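Local structure of periplasmic binding protein/LacI transcriptional regulator (Clostridium phytofermentans, 3BRS) at residues 168-171 / 176-179. The protein probably binds a sugar as the solute-binding component of a transport system, its fold being shared with the ligand-binding part of LacI-type regulators. Residues are numbered along the deposited sequence; the frame is centred on the assembly and turned at random.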
loop_
_atom_site.group_PDB
_atom_site.type_symbol
_atom_site.label_atom_id
_atom_site.label_comp_id
_atom_site.label_asym_id
_atom_site.label_seq_id
_atom_site.Cartn_x
_atom_site.Cartn_y
_atom_site.Cartn_z
ATOM N N TYR A 168 15.010 5.753 2.453
ATOM C CA TYR A 168 14.932 6.391 1.081
ATOM C C TYR A 168 13.498 6.245 0.559
ATOM O O TYR A 168 12.929 5.132 0.620
ATOM C CB TYR A 168 15.937 5.738 0.123
ATOM C CG TYR A 168 15.945 6.328 -1.271
ATOM C CD1 TYR A 168 15.083 5.834 -2.256
ATOM C CD2 TYR A 168 16.783 7.402 -1.617
ATOM C CE1 TYR A 168 15.024 6.374 -3.543
ATOM C CE2 TYR A 168 16.728 7.973 -2.957
ATOM C CZ TYR A 168 15.840 7.459 -3.901
ATOM O OH TYR A 168 15.770 7.978 -5.257
ATOM N N TYR A 169 12.933 7.316 -0.012
ATOM C CA TYR A 169 11.525 7.283 -0.521
ATOM C C TYR A 169 11.589 7.265 -2.037
ATOM O O TYR A 169 11.933 8.277 -2.628
ATOM C CB TYR A 169 10.715 8.529 0.034
ATOM C CG TYR A 169 10.643 8.492 1.606
ATOM C CD1 TYR A 169 9.573 7.846 2.283
ATOM C CD2 TYR A 169 11.674 9.049 2.383
ATOM C CE1 TYR A 169 9.551 7.809 3.686
ATOM C CE2 TYR A 169 11.648 8.999 3.783
ATOM C CZ TYR A 169 10.555 8.364 4.421
ATOM O OH TYR A 169 10.501 8.271 5.830
ATOM N N CYS A 170 11.277 6.107 -2.639
ATOM C CA CYS A 170 11.216 5.881 -4.060
ATOM C C CYS A 170 9.994 6.350 -4.731
ATOM O O CYS A 170 9.930 6.301 -6.016
ATOM C CB CYS A 170 11.383 4.353 -4.371
ATOM S SG CYS A 170 9.883 3.278 -4.175
ATOM N N ASP A 171 9.006 6.798 -3.970
ATOM C CA ASP A 171 7.662 7.225 -4.523
ATOM C C ASP A 171 7.064 6.179 -5.430
ATOM O O ASP A 171 6.404 6.520 -6.387
ATOM C CB ASP A 171 7.786 8.491 -5.363
ATOM C CG ASP A 171 8.197 9.710 -4.520
ATOM O OD1 ASP A 171 7.377 10.036 -3.617
ATOM O OD2 ASP A 171 9.288 10.317 -4.752
ATOM N N LYS A 176 13.701 4.467 -9.125
ATOM C CA LYS A 176 14.169 5.174 -7.950
ATOM C C LYS A 176 14.511 4.266 -6.831
ATOM O O LYS A 176 15.485 4.501 -6.052
ATOM C CB LYS A 176 13.171 6.261 -7.449
ATOM C CG LYS A 176 13.361 7.614 -8.111
ATOM C CD LYS A 176 12.254 8.592 -7.714
ATOM C CE LYS A 176 12.688 9.358 -6.463
ATOM N NZ LYS A 176 11.773 10.496 -6.044
ATOM N N ALA A 177 13.680 3.236 -6.686
ATOM C CA ALA A 177 13.983 2.152 -5.697
ATOM C C ALA A 177 15.366 1.615 -5.947
ATOM O O ALA A 177 16.155 1.395 -5.023
ATOM C CB ALA A 177 13.003 1.021 -5.808
ATOM N N TYR A 178 15.662 1.351 -7.185
ATOM C CA TYR A 178 16.997 0.774 -7.564
ATOM C C TYR A 178 18.158 1.703 -7.268
ATOM O O TYR A 178 19.141 1.331 -6.570
ATOM C CB TYR A 178 16.941 0.476 -9.044
ATOM C CG TYR A 178 18.192 -0.100 -9.667
ATOM C CD1 TYR A 178 19.181 0.718 -10.198
ATOM C CD2 TYR A 178 18.345 -1.480 -9.780
ATOM C CE1 TYR A 178 20.325 0.152 -10.815
ATOM C CE2 TYR A 178 19.460 -2.041 -10.358
ATOM C CZ TYR A 178 20.435 -1.259 -10.898
ATOM O OH TYR A 178 21.495 -1.913 -11.533
ATOM N N ASP A 179 18.051 2.943 -7.789
ATOM C CA ASP A 179 18.993 4.048 -7.452
ATOM C C ASP A 179 19.225 4.255 -5.983
ATOM O O ASP A 179 20.340 4.353 -5.562
ATOM C CB ASP A 179 18.455 5.348 -7.950
ATOM C CG ASP A 179 18.503 5.441 -9.419
ATOM O OD1 ASP A 179 18.853 4.437 -10.097
ATOM O OD2 ASP A 179 18.206 6.557 -9.883
#
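Tyr168, near the end of strand 164-169, reaches across to the first turn of helix 174-187 and meets Lys176 at about a right angle. With chi1 near 180° (-179°) the ring is swung away from its own backbone N and out to the helix backbone: CE1 comes within 3.2 Å of Lys176 O, the oxygen approaching the ring obliquely. The phenol end runs against the lysine chain, with Tyr168 OH 3.6 Å from Lys176 CE, while Glu183 and Leu184 of the same helix also touch this side chain. Tyr169 turns the other way, as alternate strand residues do, and its hydroxyl hydrogen-bonds Glu150. At Cys170 the strand has ended, and the buried CB packs 3.4 Å from Ala177 N and 4.0 Å from Ala177 CB; the Cys170 side chain also touches Ile137 of the adjacent strand 133-138 and Ser201 of helix 199-211. Lys176 CB and CD pass 3.5 and 3.7 Å from Cys170 O, the chain running alongside that carbonyl oxygen. Asp171, in the left-handed helical region, forms a salt bridge with Lys176, its OD2 taking a hydrogen bond of 2.8 Å from NZ nearly along the C-O axis. The bend at chi3 (90°) of Lys176 helps bring the ammonium back to this carboxylate. Strand, turn and helix form a beta-alpha unit of one Rossmann-like lobe, strand 164-169 lying at the edge of its mixed sheet and the helix leading on to parallel strand 191-196. The contact thus pairs buried packing of Cys170 on Ala177 with an ion pair nearer the surface, whose opposite charges probably stabilise one another across the turn.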